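Pesticidal crystal protein Cry4Aa (Bacillus thuringiensis, PDB 2C9K) binds midgut epithelial cells of mosquito larvae and kills them by colloid-osmotic lysis, as the three-domain toxin released from a longer crystal protoxin. Local coordinates at residues His494-Phe506 against Val594-Glu606. Sequence-based numbering, arbitrary orientation.
Sequences HTGGDLIDFKDHF and VYTNTTVLIDKIE
Ile-500 and Ile-602 form an antiparallel hydrogen-bonded pair: Ile-500 N meets Ile-602 O at 3.1 Å, and Ile-602 N returns to Ile-500 O at 2.8 Å. Their CB atoms lie side by side on one face of the sheet. There CG1 of Ile-602 reaches CB of Phe-502 at 3.9 Å, while its CG2 branch touches CZ of Phe-506. CD1 of Ile-500 sits over the centre of the Phe-506 ring, whose CE2 in turn lies above the rim of the Phe-502 ring. On the other face Leu-499 crosses Leu-601 at about a right angle, CD1 against CB, and sends CD2 against the carboxylate of Asp-603. The CG of Asp-603 stands anti to the backbone N (chi1 174°), which brings OD1 beside Thr-495 CB. Lys-604, bent at chi2 and chi4, folds its NZ back onto the syn lone pair of Asp-603 OD1 in a 2.5 Å salt bridge, and also donates in the carbonyl plane to Thr-495 O at 2.8 Å. Arg-524 pairs with Asp-603 OD2, so two cations share this carboxylate. The contact lies in the C-terminal, galactose-binding-like β-sandwich domain of the toxin: strand 499-501 runs between 487-489 and 600-609, Asp-603 and Lys-604 form a classic bulge opposite Arg-524 of strand 517-527, and Phe-502 reaches Phe-589 of strand 584-591 in the second sheet.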
ATOM      1  N   HIS A 494       5.043   7.867   1.708  1.00 24.99           N
ATOM      2  CA  HIS A 494       3.801   8.156   2.411  1.00 25.08           C
ATOM      3  C   HIS A 494       2.577   8.457   1.543  1.00 25.73           C
ATOM      4  O   HIS A 494       1.525   8.822   2.064  1.00 26.34           O
ATOM      5  CB  HIS A 494       4.050   9.314   3.380  1.00 25.44           C
ATOM      6  CG  HIS A 494       4.677  10.512   2.738  1.00 24.34           C
ATOM      7  ND1 HIS A 494       3.939  11.489   2.104  1.00 24.24           N
ATOM      8  CD2 HIS A 494       5.974  10.873   2.604  1.00 22.90           C
ATOM      9  CE1 HIS A 494       4.756  12.401   1.609  1.00 23.56           C
ATOM     10  NE2 HIS A 494       5.996  12.052   1.898  1.00 23.06           N
ATOM     11  N   THR A 495       2.696   8.303   0.228  1.00 25.69           N
ATOM     12  CA  THR A 495       1.558   8.576  -0.639  1.00 25.51           C
ATOM     13  C   THR A 495       0.786   7.306  -0.990  1.00 25.75           C
ATOM     14  O   THR A 495      -0.264   7.363  -1.631  1.00 25.43           O
ATOM     15  CB  THR A 495       1.995   9.270  -1.941  1.00 26.08           C
ATOM     16  OG1 THR A 495       2.976   8.465  -2.606  1.00 26.27           O
ATOM     17  CG2 THR A 495       2.572  10.647  -1.643  1.00 25.38           C
ATOM     18  N   GLY A 496       1.304   6.160  -0.566  1.00 24.77           N
ATOM     19  CA  GLY A 496       0.629   4.910  -0.849  1.00 25.07           C
ATOM     20  C   GLY A 496       0.985   4.303  -2.191  1.00 25.68           C
ATOM     21  O   GLY A 496       0.508   3.214  -2.527  1.00 27.51           O
ATOM     22  N   GLY A 497       1.820   4.997  -2.958  1.00 24.40           N
ATOM     23  CA  GLY A 497       2.219   4.497  -4.260  1.00 23.15           C
ATOM     24  C   GLY A 497       3.049   5.505  -5.021  1.00 23.69           C
ATOM     25  O   GLY A 497       3.425   6.533  -4.472  1.00 23.63           O
ATOM     26  N   ASP A 498       3.319   5.231  -6.292  1.00 24.50           N
ATOM     27  CA  ASP A 498       4.131   6.128  -7.107  1.00 26.35           C
ATOM     28  C   ASP A 498       3.417   7.382  -7.603  1.00 25.90           C
ATOM     29  O   ASP A 498       2.195   7.520  -7.454  1.00 25.45           O
ATOM     30  CB  ASP A 498       4.701   5.354  -8.292  1.00 29.86           C
ATOM     31  CG  ASP A 498       5.453   4.113  -7.854  1.00 34.58           C
ATOM     32  OD1 ASP A 498       6.159   4.186  -6.826  1.00 35.58           O
ATOM     33  OD2 ASP A 498       5.345   3.070  -8.534  1.00 37.00           O
ATOM     34  N   LEU A 499       4.193   8.288  -8.202  1.00 23.84           N
ATOM     35  CA  LEU A 499       3.675   9.551  -8.721  1.00 23.79           C
ATOM     36  C   LEU A 499       4.069   9.776 -10.181  1.00 24.79           C
ATOM     37  O   LEU A 499       5.004   9.157 -10.687  1.00 26.63           O
ATOM     38  CB  LEU A 499       4.227  10.721  -7.909  1.00 23.57           C
ATOM     39  CG  LEU A 499       4.415  10.597  -6.400  1.00 23.82           C
ATOM     40  CD1 LEU A 499       5.332  11.712  -5.927  1.00 23.43           C
ATOM     41  CD2 LEU A 499       3.073  10.655  -5.694  1.00 25.10           C
ATOM     42  N   ILE A 500       3.359  10.684 -10.844  1.00 24.65           N
ATOM     43  CA  ILE A 500       3.637  11.026 -12.239  1.00 23.46           C
ATOM     44  C   ILE A 500       4.512  12.269 -12.310  1.00 24.04           C
ATOM     45  O   ILE A 500       4.228  13.271 -11.645  1.00 22.56           O
ATOM     46  CB  ILE A 500       2.338  11.347 -13.042  1.00 21.88           C
ATOM     47  CG1 ILE A 500       1.543  10.072 -13.325  1.00 19.36           C
ATOM     48  CG2 ILE A 500       2.692  12.035 -14.357  1.00 17.93           C
ATOM     49  CD1 ILE A 500       0.310  10.323 -14.183  1.00 17.59           C
ATOM     50  N   ASP A 501       5.570  12.191 -13.116  1.00 25.97           N
ATOM     51  CA  ASP A 501       6.487  13.311 -13.339  1.00 26.94           C
ATOM     52  C   ASP A 501       5.900  13.982 -14.581  1.00 27.03           C
ATOM     53  O   ASP A 501       6.329  13.734 -15.705  1.00 28.00           O
ATOM     54  CB  ASP A 501       7.903  12.797 -13.632  1.00 28.53           C
ATOM     55  CG  ASP A 501       8.978  13.867 -13.435  1.00 32.18           C
ATOM     56  OD1 ASP A 501       8.747  15.034 -13.840  1.00 33.00           O
ATOM     57  OD2 ASP A 501      10.058  13.536 -12.886  1.00 30.42           O
ATOM     58  N   PHE A 502       4.894  14.817 -14.355  1.00 27.14           N
ATOM     59  CA  PHE A 502       4.165  15.510 -15.410  1.00 27.42           C
ATOM     60  C   PHE A 502       4.998  16.471 -16.258  1.00 29.00           C
ATOM     61  O   PHE A 502       5.291  17.589 -15.835  1.00 31.23           O
ATOM     62  CB  PHE A 502       2.987  16.249 -14.771  1.00 25.29           C
ATOM     63  CG  PHE A 502       1.935  16.700 -15.741  1.00 25.47           C
ATOM     64  CD1 PHE A 502       1.673  15.978 -16.901  1.00 24.71           C
ATOM     65  CD2 PHE A 502       1.159  17.826 -15.464  1.00 25.85           C
ATOM     66  CE1 PHE A 502       0.650  16.370 -17.771  1.00 24.49           C
ATOM     67  CE2 PHE A 502       0.133  18.225 -16.329  1.00 24.82           C
ATOM     68  CZ  PHE A 502      -0.119  17.494 -17.483  1.00 23.79           C
ATOM     69  N   LYS A 503       5.372  16.033 -17.458  1.00 29.17           N
ATOM     70  CA  LYS A 503       6.153  16.869 -18.373  1.00 30.32           C
ATOM     71  C   LYS A 503       5.305  17.387 -19.554  1.00 30.07           C
ATOM     72  O   LYS A 503       5.382  18.564 -19.921  1.00 29.60           O
ATOM     73  CB  LYS A 503       7.357  16.078 -18.907  1.00 31.53           C
ATOM     74  CG  LYS A 503       8.708  16.485 -18.327  1.00 32.01           C
ATOM     75  CD  LYS A 503       8.735  16.357 -16.815  1.00 35.55           C
ATOM     76  CE  LYS A 503      10.069  16.805 -16.217  1.00 36.70           C
ATOM     77  NZ  LYS A 503      11.190  15.853 -16.469  1.00 37.35           N
ATOM     78  N   ASP A 504       4.496  16.508 -20.138  1.00 28.54           N
ATOM     79  CA  ASP A 504       3.658  16.876 -21.271  1.00 29.39           C
ATOM     80  C   ASP A 504       2.167  16.652 -21.036  1.00 29.20           C
ATOM     81  O   ASP A 504       1.415  17.581 -20.730  1.00 29.02           O
ATOM     82  CB  ASP A 504       4.091  16.091 -22.515  1.00 31.03           C
ATOM     83  CG  ASP A 504       4.467  14.645 -22.202  1.00 33.43           C
ATOM     84  OD1 ASP A 504       3.896  14.065 -21.254  1.00 33.91           O
ATOM     85  OD2 ASP A 504       5.327  14.080 -22.913  1.00 33.29           O
ATOM     86  N   HIS A 505       1.744  15.404 -21.184  1.00 28.43           N
ATOM     87  CA  HIS A 505       0.350  15.048 -21.012  1.00 27.57           C
ATOM     88  C   HIS A 505       0.214  13.643 -20.430  1.00 27.15           C
ATOM     89  O   HIS A 505       1.178  12.883 -20.392  1.00 26.93           O
ATOM     90  CB  HIS A 505      -0.333  15.079 -22.367  1.00 27.65           C
ATOM     91  CG  HIS A 505       0.302  14.165 -23.370  1.00 28.16           C
ATOM     92  ND1 HIS A 505       1.529  14.427 -23.941  1.00 28.86           N
ATOM     93  CD2 HIS A 505      -0.102  12.978 -23.880  1.00 28.08           C
ATOM     94  CE1 HIS A 505       1.852  13.442 -24.759  1.00 27.60           C
ATOM     95  NE2 HIS A 505       0.879  12.550 -24.740  1.00 27.48           N
ATOM     96  N   PHE A 506      -0.992  13.318 -19.972  1.00 26.29           N
ATOM     97  CA  PHE A 506      -1.310  11.994 -19.439  1.00 25.10           C
ATOM     98  C   PHE A 506      -2.814  11.959 -19.263  1.00 24.30           C
ATOM     99  O   PHE A 506      -3.413  12.977 -18.934  1.00 24.03           O
ATOM    100  CB  PHE A 506      -0.559  11.708 -18.117  1.00 24.45           C
ATOM    101  CG  PHE A 506      -1.121  12.401 -16.896  1.00 23.94           C
ATOM    102  CD1 PHE A 506      -2.217  11.875 -16.218  1.00 24.22           C
ATOM    103  CD2 PHE A 506      -0.513  13.549 -16.389  1.00 23.34           C
ATOM    104  CE1 PHE A 506      -2.692  12.482 -15.047  1.00 24.35           C
ATOM    105  CE2 PHE A 506      -0.978  14.165 -15.223  1.00 21.62           C
ATOM    106  CZ  PHE A 506      -2.066  13.631 -14.552  1.00 23.93           C
ATOM    107  N   VAL A 594       6.502  26.738 -20.307  0.50 34.66           N
ATOM    108  CA  VAL A 594       7.795  26.513 -20.937  0.50 34.05           C
ATOM    109  C   VAL A 594       8.859  26.077 -19.938  0.50 34.88           C
ATOM    110  O   VAL A 594       9.869  25.482 -20.311  0.50 34.77           O
ATOM    111  CB  VAL A 594       8.290  27.800 -21.633  0.50 33.02           C
ATOM    112  CG1 VAL A 594       9.765  27.686 -21.963  1.00 33.70           C
ATOM    113  CG2 VAL A 594       7.500  28.039 -22.896  1.00 31.30           C
ATOM    114  N   TYR A 595       8.618  26.367 -18.667  1.00 35.39           N
ATOM    115  CA  TYR A 595       9.562  26.059 -17.598  1.00 37.38           C
ATOM    116  C   TYR A 595       9.903  24.579 -17.408  1.00 37.69           C
ATOM    117  O   TYR A 595       9.616  23.989 -16.364  1.00 38.20           O
ATOM    118  CB  TYR A 595       9.030  26.669 -16.301  1.00 38.40           C
ATOM    119  CG  TYR A 595       8.572  28.097 -16.508  1.00 40.76           C
ATOM    120  CD1 TYR A 595       7.227  28.445 -16.392  1.00 41.23           C
ATOM    121  CD2 TYR A 595       9.478  29.089 -16.894  1.00 41.34           C
ATOM    122  CE1 TYR A 595       6.795  29.746 -16.663  1.00 42.35           C
ATOM    123  CE2 TYR A 595       9.060  30.385 -17.166  1.00 41.90           C
ATOM    124  CZ  TYR A 595       7.719  30.710 -17.053  1.00 43.28           C
ATOM    125  OH  TYR A 595       7.301  31.989 -17.353  1.00 42.95           O
ATOM    126  N   THR A 596      10.551  24.002 -18.416  1.00 38.48           N
ATOM    127  CA  THR A 596      10.932  22.592 -18.408  1.00 39.57           C
ATOM    128  C   THR A 596      11.684  22.153 -17.162  1.00 40.84           C
ATOM    129  O   THR A 596      11.592  20.994 -16.767  1.00 41.89           O
ATOM    130  CB  THR A 596      11.806  22.229 -19.626  1.00 39.45           C
ATOM    131  OG1 THR A 596      13.079  22.877 -19.515  1.00 39.81           O
ATOM    132  CG2 THR A 596      11.129  22.665 -20.913  1.00 39.29           C
ATOM    133  N   ASN A 597      12.434  23.060 -16.545  1.00 41.66           N
ATOM    134  CA  ASN A 597      13.176  22.701 -15.345  1.00 41.44           C
ATOM    135  C   ASN A 597      12.321  22.645 -14.083  1.00 40.60           C
ATOM    136  O   ASN A 597      12.762  22.121 -13.055  1.00 41.92           O
ATOM    137  CB  ASN A 597      14.359  23.647 -15.137  1.00 43.34           C
ATOM    138  CG  ASN A 597      15.511  23.347 -16.082  1.00 45.72           C
ATOM    139  OD1 ASN A 597      15.729  22.191 -16.465  1.00 45.26           O
ATOM    140  ND2 ASN A 597      16.267  24.382 -16.451  1.00 45.47           N
ATOM    141  N   THR A 598      11.102  23.173 -14.149  1.00 37.73           N
ATOM    142  CA  THR A 598      10.223  23.126 -12.987  1.00 35.03           C
ATOM    143  C   THR A 598       9.543  21.762 -12.922  1.00 32.96           C
ATOM    144  O   THR A 598       8.625  21.482 -13.683  1.00 30.80           O
ATOM    145  CB  THR A 598       9.151  24.225 -13.039  1.00 35.10           C
ATOM    146  OG1 THR A 598       9.789  25.503 -13.028  1.00 35.95           O
ATOM    147  CG2 THR A 598       8.232  24.136 -11.834  1.00 33.94           C
ATOM    148  N   THR A 599      10.022  20.918 -12.013  1.00 32.18           N
ATOM    149  CA  THR A 599       9.485  19.572 -11.819  1.00 31.19           C
ATOM    150  C   THR A 599       8.150  19.596 -11.091  1.00 31.11           C
ATOM    151  O   THR A 599       8.001  20.266 -10.070  1.00 33.21           O
ATOM    152  CB  THR A 599      10.445  18.692 -10.983  1.00 30.82           C
ATOM    153  OG1 THR A 599      11.653  18.450 -11.717  1.00 30.52           O
ATOM    154  CG2 THR A 599       9.787  17.368 -10.639  1.00 29.61           C
ATOM    155  N   VAL A 600       7.183  18.853 -11.619  1.00 30.03           N
ATOM    156  CA  VAL A 600       5.859  18.757 -11.014  1.00 27.42           C
ATOM    157  C   VAL A 600       5.539  17.280 -10.799  1.00 25.95           C
ATOM    158  O   VAL A 600       5.612  16.476 -11.729  1.00 24.71           O
ATOM    159  CB  VAL A 600       4.771  19.382 -11.923  1.00 27.41           C
ATOM    160  CG1 VAL A 600       3.389  19.184 -11.303  1.00 27.50           C
ATOM    161  CG2 VAL A 600       5.049  20.863 -12.115  1.00 26.20           C
ATOM    162  N   LEU A 601       5.211  16.918  -9.565  1.00 25.00           N
ATOM    163  CA  LEU A 601       4.881  15.534  -9.268  1.00 24.73           C
ATOM    164  C   LEU A 601       3.397  15.410  -8.938  1.00 24.41           C
ATOM    165  O   LEU A 601       2.923  15.946  -7.939  1.00 23.93           O
ATOM    166  CB  LEU A 601       5.738  15.024  -8.111  1.00 25.81           C
ATOM    167  CG  LEU A 601       7.248  15.041  -8.375  1.00 28.57           C
ATOM    168  CD1 LEU A 601       7.986  14.539  -7.149  1.00 29.91           C
ATOM    169  CD2 LEU A 601       7.582  14.175  -9.581  1.00 29.19           C
ATOM    170  N   ILE A 602       2.662  14.718  -9.801  1.00 23.78           N
ATOM    171  CA  ILE A 602       1.232  14.531  -9.601  1.00 23.40           C
ATOM    172  C   ILE A 602       0.946  13.305  -8.755  1.00 22.79           C
ATOM    173  O   ILE A 602       1.300  12.187  -9.129  1.00 22.45           O
ATOM    174  CB  ILE A 602       0.490  14.352 -10.934  1.00 22.85           C
ATOM    175  CG1 ILE A 602       0.560  15.635 -11.759  1.00 21.47           C
ATOM    176  CG2 ILE A 602      -0.947  13.982 -10.661  1.00 23.01           C
ATOM    177  CD1 ILE A 602      -0.190  16.787 -11.154  1.00 20.29           C
ATOM    178  N   ASP A 603       0.275  13.520  -7.629  1.00 22.76           N
ATOM    179  CA  ASP A 603      -0.069  12.437  -6.719  1.00 21.82           C
ATOM    180  C   ASP A 603      -1.513  11.946  -6.853  1.00 20.98           C
ATOM    181  O   ASP A 603      -1.759  10.853  -7.372  1.00 19.54           O
ATOM    182  CB  ASP A 603       0.209  12.887  -5.284  1.00 24.46           C
ATOM    183  CG  ASP A 603      -0.254  11.886  -4.257  1.00 27.24           C
ATOM    184  OD1 ASP A 603      -0.093  10.667  -4.502  1.00 28.02           O
ATOM    185  OD2 ASP A 603      -0.766  12.324  -3.204  1.00 27.65           O
ATOM    186  N   LYS A 604      -2.465  12.756  -6.400  1.00 19.89           N
ATOM    187  CA  LYS A 604      -3.873  12.372  -6.448  1.00 19.77           C
ATOM    188  C   LYS A 604      -4.764  13.362  -7.206  1.00 19.94           C
ATOM    189  O   LYS A 604      -4.540  14.574  -7.177  1.00 19.90           O
ATOM    190  CB  LYS A 604      -4.436  12.234  -5.023  1.00 20.38           C
ATOM    191  CG  LYS A 604      -3.580  11.489  -4.007  1.00 19.57           C
ATOM    192  CD  LYS A 604      -3.710   9.988  -4.117  1.00 21.25           C
ATOM    193  CE  LYS A 604      -3.051   9.283  -2.922  1.00 24.45           C
ATOM    194  NZ  LYS A 604      -1.574   9.535  -2.776  1.00 23.36           N
ATOM    195  N   ILE A 605      -5.780  12.829  -7.877  1.00 20.06           N
ATOM    196  CA  ILE A 605      -6.759  13.642  -8.605  1.00 19.53           C
ATOM    197  C   ILE A 605      -7.995  13.501  -7.733  1.00 20.20           C
ATOM    198  O   ILE A 605      -8.451  12.387  -7.478  1.00 20.90           O
ATOM    199  CB  ILE A 605      -7.091  13.067  -9.993  1.00 17.06           C
ATOM    200  CG1 ILE A 605      -5.812  12.801 -10.788  1.00 15.79           C
ATOM    201  CG2 ILE A 605      -7.996  14.023 -10.725  1.00 13.18           C
ATOM    202  CD1 ILE A 605      -4.952  14.017 -11.031  1.00 12.90           C
ATOM    203  N   GLU A 606      -8.537  14.610  -7.261  1.00 20.39           N
ATOM    204  CA  GLU A 606      -9.691  14.520  -6.383  1.00 19.90           C
ATOM    205  C   GLU A 606     -10.958  15.159  -6.915  1.00 20.76           C
ATOM    206  O   GLU A 606     -10.922  16.212  -7.561  1.00 20.47           O
ATOM    207  CB  GLU A 606      -9.329  15.103  -5.015  1.00 18.10           C
ATOM    208  CG  GLU A 606      -8.265  14.281  -4.317  1.00 20.03           C
ATOM    209  CD  GLU A 606      -7.868  14.813  -2.956  1.00 20.75           C
ATOM    210  OE1 GLU A 606      -7.319  14.018  -2.158  1.00 20.95           O
ATOM    211  OE2 GLU A 606      -8.087  16.013  -2.688  1.00 20.78           O
TER
HETATM  212  O   HOH W   1      -0.264   8.479  -8.702  1.00 30.07           O
HETATM  213  O   HOH W   2       0.983   8.343  -4.763  1.00 44.61           O
HETATM  214  O   HOH W   3      11.641  16.033 -12.787  1.00 62.77           O